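Local coordinates for protein myosin-I heavy chain (Dictyostelium discoideum, PDB 5EJR) that is an actin-based motor with ATPase activity that takes part in adhesion and the early steps of phagocytosis, represented here by the MyTH4-FERM part of its tail, at residues I170-C173 / I174-E178; Q198-R201 / S202-N206; E321-Y324 / C325-D329; V398-P402 / E403-L407. All coordinates share one frame; numbering follows the deposited sequence. Where two conformers were deposited one is given.

Contact 1: I170-C173 / I174-E178; sequences IAVC and IEKLE
Four successive i to i+4 backbone bonds carry helix 164-178 through its last turns, with I174, E175, K176 and L177 donating to the carbonyls of I170, A171, V172 and C173. The bond from K176 N to V172 O is 2.9 Å long, whereas that from L177 N to C173 O is more bent, its N-H...O angle falling to 137°. One turn apart, I170 and I174 bring their aliphatic branches together at a slant, methyl CG2 of I170 lying 3.8 Å from CD1 of I174. Because CG1 of I174 stands anti to its own carbonyl carbon (chi1 -65°), the chain folds back over the preceding turn, and CG1 comes 3.3 Å from I170 O. The helix is part of the all-helical MyTH4 domain and is pressed between two others: I170 and C173 touch F128 and I131 of helix 121-137, while I174 and L177 meet L152 of helix 142-159. A different flank mixes carbon and charge. Methyl CG2 of V172 sits 3.8 Å from OE1 of E175, and the other carboxylate oxygen, OE2, receives NZ of K176 in a 3.1 Å salt bridge that comes from above the carboxylate plane, 61° out of it. With alanine at K176 the E175 carboxylate would probably be left without this positive mate and the group more able to turn. The lysine's inner part is held against the backbone, CG resting 3.4 Å from V172 O, and its side chain also touches S135 and I136 of helix 121-137.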
# COMPACT_ATOMS: atom_id res chain seq x y z
N ILE A 170 -26.09 -5.46 -8.05
CA ILE A 170 -26.48 -6.66 -7.31
C ILE A 170 -25.83 -7.87 -7.99
O ILE A 170 -25.37 -8.79 -7.30
CB ILE A 170 -28.03 -6.82 -7.19
CG1 ILE A 170 -28.64 -5.72 -6.29
CG2 ILE A 170 -28.40 -8.22 -6.66
CD1 ILE A 170 -30.27 -5.63 -6.35
N ALA A 171 -25.77 -7.85 -9.34
CA ALA A 171 -25.13 -8.94 -10.08
C ALA A 171 -23.61 -9.03 -9.77
O ALA A 171 -23.08 -10.14 -9.78
CB ALA A 171 -25.37 -8.77 -11.57
N VAL A 172 -22.94 -7.88 -9.48
CA VAL A 172 -21.50 -7.92 -9.15
C VAL A 172 -21.32 -8.51 -7.73
O VAL A 172 -20.41 -9.33 -7.54
CB VAL A 172 -20.69 -6.60 -9.40
CG1 VAL A 172 -21.08 -5.46 -8.45
CG2 VAL A 172 -19.18 -6.84 -9.35
N CYS A 173 -22.26 -8.21 -6.79
CA CYS A 173 -22.26 -8.79 -5.44
C CYS A 173 -22.33 -10.29 -5.54
O CYS A 173 -21.56 -10.98 -4.87
CB CYS A 173 -23.41 -8.23 -4.61
SG CYS A 173 -23.28 -6.47 -4.24
N ILE A 174 -23.25 -10.80 -6.39
CA ILE A 174 -23.46 -12.23 -6.63
C ILE A 174 -22.18 -12.86 -7.21
O ILE A 174 -21.81 -13.95 -6.79
CB ILE A 174 -24.71 -12.45 -7.56
CG1 ILE A 174 -26.01 -12.00 -6.85
CG2 ILE A 174 -24.82 -13.91 -8.07
CD1 ILE A 174 -27.21 -11.67 -7.80
N GLU A 175 -21.51 -12.16 -8.16
CA GLU A 175 -20.26 -12.63 -8.78
C GLU A 175 -19.17 -12.78 -7.71
O GLU A 175 -18.50 -13.82 -7.67
CB GLU A 175 -19.79 -11.64 -9.88
CG GLU A 175 -18.48 -12.05 -10.56
CD GLU A 175 -17.58 -10.93 -11.06
OE1 GLU A 175 -18.10 -9.86 -11.47
OE2 GLU A 175 -16.35 -11.13 -11.08
N LYS A 176 -19.02 -11.77 -6.85
CA LYS A 176 -18.03 -11.75 -5.78
C LYS A 176 -18.28 -12.78 -4.68
O LYS A 176 -17.32 -13.20 -4.05
CB LYS A 176 -17.85 -10.34 -5.20
CG LYS A 176 -17.30 -9.28 -6.17
CD LYS A 176 -15.97 -9.70 -6.81
CE LYS A 176 -15.51 -8.73 -7.87
NZ LYS A 176 -14.86 -9.44 -9.01
N LEU A 177 -19.54 -13.20 -4.45
CA LEU A 177 -19.85 -14.22 -3.44
C LEU A 177 -19.63 -15.60 -4.05
O LEU A 177 -19.26 -16.53 -3.35
CB LEU A 177 -21.28 -14.09 -2.89
CG LEU A 177 -21.58 -12.82 -2.07
CD1 LEU A 177 -23.06 -12.56 -2.02
CD2 LEU A 177 -21.02 -12.91 -0.64
N GLU A 178 -19.84 -15.71 -5.38
CA GLU A 178 -19.60 -16.93 -6.14
C GLU A 178 -18.08 -17.23 -6.21
O GLU A 178 -17.69 -18.39 -6.30
CB GLU A 178 -20.16 -16.78 -7.56
CG GLU A 178 -21.63 -17.16 -7.68
CD GLU A 178 -22.34 -16.79 -8.98
OE1 GLU A 178 -21.71 -16.16 -9.86
OE2 GLU A 178 -23.54 -17.12 -9.09

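Contact 2: Q198-R201 / S202-N206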
# COMPACT_ATOMS: atom_id res chain seq x y z
N GLN A 198 -14.65 5.69 -5.42
CA GLN A 198 -14.90 6.44 -6.63
C GLN A 198 -14.62 5.64 -7.90
O GLN A 198 -15.44 5.64 -8.82
CB GLN A 198 -14.14 7.77 -6.63
CG GLN A 198 -14.62 8.77 -7.70
CD GLN A 198 -16.13 8.92 -7.72
OE1 GLN A 198 -16.74 9.50 -6.81
NE2 GLN A 198 -16.76 8.37 -8.75
N SER A 199 -13.50 4.92 -7.92
CA SER A 199 -13.14 4.08 -9.06
C SER A 199 -14.21 3.02 -9.31
O SER A 199 -14.67 2.91 -10.45
CB SER A 199 -11.74 3.49 -8.88
OG SER A 199 -10.80 4.55 -9.01
N PHE A 200 -14.69 2.36 -8.24
CA PHE A 200 -15.74 1.35 -8.33
C PHE A 200 -17.05 1.94 -8.93
O PHE A 200 -17.67 1.33 -9.80
CB PHE A 200 -16.01 0.74 -6.93
CG PHE A 200 -17.26 -0.09 -6.85
CD1 PHE A 200 -17.35 -1.31 -7.50
CD2 PHE A 200 -18.36 0.35 -6.11
CE1 PHE A 200 -18.51 -2.08 -7.42
CE2 PHE A 200 -19.51 -0.42 -6.04
CZ PHE A 200 -19.58 -1.63 -6.68
N ARG A 201 -17.44 3.12 -8.45
CA ARG A 201 -18.62 3.87 -8.85
C ARG A 201 -18.57 4.27 -10.32
O ARG A 201 -19.49 3.93 -11.06
CB ARG A 201 -18.81 5.09 -7.94
CG ARG A 201 -19.50 4.70 -6.66
CD ARG A 201 -19.48 5.81 -5.63
NE ARG A 201 -20.06 5.32 -4.39
CZ ARG A 201 -20.18 6.02 -3.28
NH1 ARG A 201 -19.72 7.27 -3.22
NH2 ARG A 201 -20.73 5.48 -2.20
N SER A 202 -17.47 4.94 -10.75
CA SER A 202 -17.34 5.36 -12.15
C SER A 202 -17.15 4.17 -13.11
O SER A 202 -17.58 4.27 -14.26
CB SER A 202 -16.26 6.43 -12.31
OG SER A 202 -15.00 6.01 -11.85
N ASN A 203 -16.63 3.02 -12.64
CA ASN A 203 -16.52 1.83 -13.50
C ASN A 203 -17.92 1.20 -13.73
O ASN A 203 -18.17 0.64 -14.80
CB ASN A 203 -15.52 0.82 -12.96
CG ASN A 203 -15.43 -0.45 -13.79
OD1 ASN A 203 -14.73 -0.51 -14.81
ND2 ASN A 203 -16.16 -1.48 -13.38
N LEU A 204 -18.83 1.28 -12.73
CA LEU A 204 -20.19 0.73 -12.91
C LEU A 204 -21.06 1.68 -13.72
O LEU A 204 -21.93 1.23 -14.47
CB LEU A 204 -20.87 0.43 -11.56
CG LEU A 204 -20.79 -0.99 -11.01
CD1 LEU A 204 -21.79 -1.16 -9.87
CD2 LEU A 204 -21.04 -2.07 -12.08
N GLU A 205 -20.85 2.99 -13.52
CA GLU A 205 -21.58 4.05 -14.20
C GLU A 205 -21.11 4.22 -15.66
O GLU A 205 -21.93 4.09 -16.57
CB GLU A 205 -21.48 5.37 -13.41
CG GLU A 205 -22.35 6.50 -13.94
CD GLU A 205 -22.73 7.59 -12.96
OE1 GLU A 205 -22.92 8.75 -13.40
OE2 GLU A 205 -22.86 7.29 -11.75
N ASN A 206 -19.81 4.48 -15.87
CA ASN A 206 -19.22 4.75 -17.19
C ASN A 206 -18.58 3.55 -17.90
O ASN A 206 -18.45 3.57 -19.12
CB ASN A 206 -18.20 5.90 -17.10
CG ASN A 206 -18.69 7.15 -16.40
OD1 ASN A 206 -19.89 7.36 -16.17
ND2 ASN A 206 -17.75 8.03 -16.06
O HOH W 1 -13.11 4.07 -12.90
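F200 lies alongside L204, one turn further on, the two side chains pointing the same way, and its ring atom CZ comes 3.9 Å from methyl CD1 of L204. CG anti to the backbone N (chi1 168°) carries the ring outward beside the carbonyl carbon, with enough lean along the helix for CZ to meet the leucine methyl. Beyond the pair lies the MyTH4 helical bundle: the F200 ring stacks on Y132 and meets F133 edge-to-face, and both F200 and L204 touch L169 of helix 164-178. The last turns of helix 194-205 thus dock an aromatic and aliphatic stripe on their neighbours. Away from that stripe the contact is polar. S202 N donates to Q198 O across 2.9 Å in a nearly linear bond (176°). The side-chain amide of Q198 bends back over the same turn, its NE2 4.1 Å from CB of S202. A water links side chain and backbone, accepting from S202 OG at 2.9 Å and donating to S199 O at 3.1 Å. R201 O is shared, taking E205 N at 3.0 Å and, weakly, L204 N at 3.2 Å. The R201 side chain runs out extended to a salt bridge with E129. S199 O already takes N203 N, and the water is a second donor that ties the S202 hydroxyl to it; L204 O, in the last turn, is met by NE2 of Q165, while the apolar pair and the R201 charge fasten the turn to neighbouring helices.

Contact 3: E321-Y324 / C325-D329; sequences ELTY and CQIRD. With EDO (1,2-ethanediol), chain H.
R328 N donates to Y324 O at 2.9 Å, one of four i to i+4 bonds that join E321-Y324 to C325-D329 within helix 317-332. Q326 adds a side-chain link: a water donates both to its OE1, at 2.9 Å, and to L322 O, at 3.1 Å, tying the amide to the previous turn. OE1 also accepts from R296 N, and NE2 gives a hydrogen bond of 2.9 Å to O2 of a 1,2-ethanediol, probably from the crystallisation liquor. Y324 and R328 lie side by side, ring and guanidinium planes 78° apart. The hydroxyl OH sits 3.4 Å from CD of R328, at the edge of the guanidinium, and CB of R328 stands over one ring face, toward its rim. CG anti to the backbone N (chi1 162°) sends the Y324 ring outward on the side where the R328 chain runs. Replacing Y324 with alanine would probably open a gap beside L351 and L354 of helix 341-355 and set the R328 chain free to shift. Further round, CG2 of T323 meets CD1 of I327 at 3.6 Å, and I327 packs on F409, I410 and I413 of helix 402-416 in the helical central lobe of the FERM domain. The buried Q326 amide is thus matched at both ends, by water and R296 at OE1 and by the ethanediol at NE2, while the R328 guanidinium is held through NH2 at Q371 O; hydrocarbon packs between the helices.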
# COMPACT_ATOMS: atom_id res chain seq x y z
N GLU A 321 19.37 5.19 -17.52
CA GLU A 321 18.98 6.58 -17.37
C GLU A 321 18.23 6.83 -16.04
O GLU A 321 18.54 7.79 -15.33
CB GLU A 321 18.19 7.05 -18.61
CG GLU A 321 17.93 8.55 -18.68
CD GLU A 321 19.14 9.45 -18.49
OE1 GLU A 321 20.27 9.03 -18.82
OE2 GLU A 321 18.96 10.59 -18.01
N LEU A 322 17.32 5.92 -15.68
CA LEU A 322 16.60 6.03 -14.42
C LEU A 322 17.53 5.84 -13.24
O LEU A 322 17.36 6.50 -12.22
CB LEU A 322 15.45 5.05 -14.33
CG LEU A 322 14.23 5.37 -15.16
CD1 LEU A 322 13.25 4.20 -15.12
CD2 LEU A 322 13.53 6.68 -14.69
N THR A 323 18.52 4.95 -13.40
CA THR A 323 19.53 4.70 -12.36
C THR A 323 20.38 5.93 -12.14
O THR A 323 20.58 6.32 -10.99
CB THR A 323 20.37 3.47 -12.70
OG1 THR A 323 19.48 2.36 -12.84
CG2 THR A 323 21.40 3.16 -11.61
N TYR A 324 20.93 6.50 -13.23
CA TYR A 324 21.78 7.68 -13.15
C TYR A 324 20.99 8.81 -12.45
O TYR A 324 21.49 9.40 -11.50
CB TYR A 324 22.28 8.12 -14.55
CG TYR A 324 22.77 9.56 -14.54
CD1 TYR A 324 23.91 9.92 -13.83
CD2 TYR A 324 22.04 10.56 -15.18
CE1 TYR A 324 24.33 11.24 -13.78
CE2 TYR A 324 22.44 11.89 -15.10
CZ TYR A 324 23.56 12.23 -14.38
OH TYR A 324 23.97 13.53 -14.35
N CYS A 325 19.77 9.09 -12.94
CA CYS A 325 18.82 10.08 -12.42
C CYS A 325 18.58 9.88 -10.91
O CYS A 325 18.58 10.86 -10.17
CB CYS A 325 17.53 10.02 -13.23
SG CYS A 325 16.28 11.25 -12.76
N GLN A 326 18.43 8.62 -10.45
CA GLN A 326 18.17 8.30 -9.03
C GLN A 326 19.40 8.58 -8.16
O GLN A 326 19.25 9.16 -7.10
CB GLN A 326 17.71 6.84 -8.87
CG GLN A 326 17.42 6.45 -7.43
CD GLN A 326 16.83 5.08 -7.36
OE1 GLN A 326 15.90 4.75 -8.09
NE2 GLN A 326 17.38 4.24 -6.52
N ILE A 327 20.59 8.19 -8.62
CA ILE A 327 21.82 8.40 -7.83
C ILE A 327 22.14 9.91 -7.78
O ILE A 327 22.58 10.40 -6.75
CB ILE A 327 22.98 7.57 -8.43
CG1 ILE A 327 22.63 6.05 -8.34
CG2 ILE A 327 24.32 7.87 -7.69
CD1 ILE A 327 23.39 5.20 -9.38
N ARG A 328 21.93 10.61 -8.91
CA ARG A 328 22.17 12.06 -9.00
C ARG A 328 21.25 12.79 -8.02
O ARG A 328 21.70 13.69 -7.33
CB ARG A 328 21.93 12.60 -10.43
CG ARG A 328 22.63 13.97 -10.63
CD ARG A 328 22.04 14.70 -11.82
NE ARG A 328 22.79 15.91 -12.18
CZ ARG A 328 22.55 17.12 -11.67
NH1 ARG A 328 21.61 17.29 -10.75
NH2 ARG A 328 23.25 18.17 -12.08
N ASP A 329 19.97 12.38 -7.94
CA ASP A 329 18.98 12.96 -7.03
C ASP A 329 19.36 12.77 -5.57
O ASP A 329 19.25 13.71 -4.76
CB ASP A 329 17.57 12.42 -7.34
CG ASP A 329 16.53 12.96 -6.38
OD1 ASP A 329 16.06 14.09 -6.59
OD2 ASP A 329 16.20 12.24 -5.41
C1 EDO H . 22.18 3.73 -4.48
O1 EDO H . 21.76 3.42 -3.17
C2 EDO H . 21.06 3.96 -5.54
O2 EDO H . 19.84 4.50 -5.05
O HOH W 2 14.89 5.50 -10.73

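Contact 4: V398-P402 / E403-L407; sequences VSQTP and EYLKL
T401 caps the N-terminus of helix 402-416: its OG1 accepts from Y404 N at 3.1 Å, with an N-H...O angle of 155°, supplying the acceptor that the first helical turn lacks. The hydroxyl can do this because OG1 lies between the T401 backbone N and carbonyl carbon (chi1 67°), a placement that also brings it 3.3 Å from CB of Y404. P402 follows at the first helical position, where its lack of an N-H costs no helical bond, and T401 O accepts L405 N at 3.1 Å. Just ahead of the cap, the Q400 amide crosses obliquely by the Y404 ring, planes 32° apart, with OE1 3.2 Å from CD2 of the tyrosine. The inner part of the same glutamine, CB, lies 3.9 Å from CD2 of L405. That leucine is buried against I350 and L354 of helix 341-355, tying the start of the helix to the rest of the helical central lobe of the FERM domain, while the cap itself stays at the surface. Y404 reaches L307. One turn in, K406 N donates to P402 O, and the lysine's CG rests 3.3 Å from that same oxygen.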
# COMPACT_ATOMS: atom_id res chain seq x y z
N VAL A 398 39.06 15.46 -19.42
CA VAL A 398 39.18 15.37 -20.88
C VAL A 398 37.80 15.17 -21.50
O VAL A 398 36.84 14.93 -20.76
CB VAL A 398 40.21 14.30 -21.34
CG1 VAL A 398 41.64 14.82 -21.16
CG2 VAL A 398 40.01 12.97 -20.61
N SER A 399 37.68 15.28 -22.85
CA SER A 399 36.39 15.08 -23.52
C SER A 399 35.96 13.63 -23.39
O SER A 399 36.77 12.72 -23.58
CB SER A 399 36.47 15.45 -25.00
OG SER A 399 35.17 15.48 -25.56
N GLN A 400 34.69 13.42 -22.97
CA GLN A 400 34.08 12.10 -22.79
C GLN A 400 32.64 12.15 -23.27
O GLN A 400 32.04 13.23 -23.28
CB GLN A 400 34.11 11.67 -21.30
CG GLN A 400 35.49 11.60 -20.65
CD GLN A 400 36.30 10.37 -21.03
OE1 GLN A 400 35.91 9.56 -21.87
NE2 GLN A 400 37.42 10.19 -20.37
N THR A 401 32.07 11.00 -23.66
CA THR A 401 30.68 10.93 -24.09
C THR A 401 29.76 11.12 -22.85
O THR A 401 30.21 10.81 -21.74
CB THR A 401 30.37 9.55 -24.71
OG1 THR A 401 30.45 8.55 -23.69
CG2 THR A 401 31.25 9.20 -25.92
N PRO A 402 28.49 11.55 -23.02
CA PRO A 402 27.57 11.66 -21.87
C PRO A 402 27.38 10.34 -21.11
O PRO A 402 27.39 10.33 -19.89
CB PRO A 402 26.26 12.12 -22.51
CG PRO A 402 26.69 12.83 -23.77
CD PRO A 402 27.81 11.98 -24.27
N GLU A 403 27.25 9.20 -21.83
CA GLU A 403 27.16 7.90 -21.16
C GLU A 403 28.38 7.62 -20.28
O GLU A 403 28.23 7.10 -19.17
CB GLU A 403 27.04 6.77 -22.20
CG GLU A 403 26.83 5.43 -21.54
CD GLU A 403 26.42 4.36 -22.53
OE1 GLU A 403 25.21 4.27 -22.81
OE2 GLU A 403 27.30 3.61 -22.99
N TYR A 404 29.58 7.90 -20.79
CA TYR A 404 30.79 7.62 -20.02
C TYR A 404 30.92 8.50 -18.79
O TYR A 404 31.44 8.05 -17.77
CB TYR A 404 32.04 7.67 -20.90
CG TYR A 404 33.27 7.15 -20.21
CD1 TYR A 404 33.49 5.78 -20.06
CD2 TYR A 404 34.19 8.03 -19.65
CE1 TYR A 404 34.62 5.30 -19.40
CE2 TYR A 404 35.34 7.56 -19.00
CZ TYR A 404 35.54 6.20 -18.86
OH TYR A 404 36.65 5.77 -18.19
N LEU A 405 30.42 9.75 -18.87
CA LEU A 405 30.42 10.67 -17.73
C LEU A 405 29.44 10.18 -16.64
O LEU A 405 29.73 10.29 -15.45
CB LEU A 405 30.06 12.08 -18.18
CG LEU A 405 31.10 12.87 -19.01
CD1 LEU A 405 30.44 14.12 -19.64
CD2 LEU A 405 32.34 13.27 -18.16
N LYS A 406 28.32 9.61 -17.04
CA LYS A 406 27.33 9.07 -16.11
C LYS A 406 27.91 7.85 -15.35
O LYS A 406 27.77 7.77 -14.13
CB LYS A 406 26.00 8.76 -16.83
CG LYS A 406 25.28 10.02 -17.38
CD LYS A 406 24.06 9.65 -18.20
CE LYS A 406 23.56 10.82 -19.00
NZ LYS A 406 22.34 10.48 -19.76
N LEU A 407 28.70 7.02 -16.06
CA LEU A 407 29.36 5.84 -15.47
C LEU A 407 30.45 6.27 -14.50
O LEU A 407 30.61 5.65 -13.46
CB LEU A 407 29.96 4.94 -16.58
CG LEU A 407 28.98 4.20 -17.49
CD1 LEU A 407 29.67 3.66 -18.74
CD2 LEU A 407 28.33 3.05 -16.77

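How the contacts relate
Two pairs of neighbours stand out among the four contacts. Contacts 1 and 2, with centres 16 Å apart, belong to successive helices, and their nearest atoms, about 4 Å apart, do not touch. Contacts 3 and 4, centres 15 Å apart, do meet: E321 OE1 forms a 2.7 Å salt bridge with K406 NZ, and CD2 of Y324 packs 3.8 Å from CD of the same lysine, joining helices 317-332 and 402-416. Contacts 1 and 3, in the MyTH4 and FERM parts, lie on opposite sides of the chain's centre, 46 Å between centres. The ethanediol at contact 3 is also bonded to E330 and G421, beyond the four contacts.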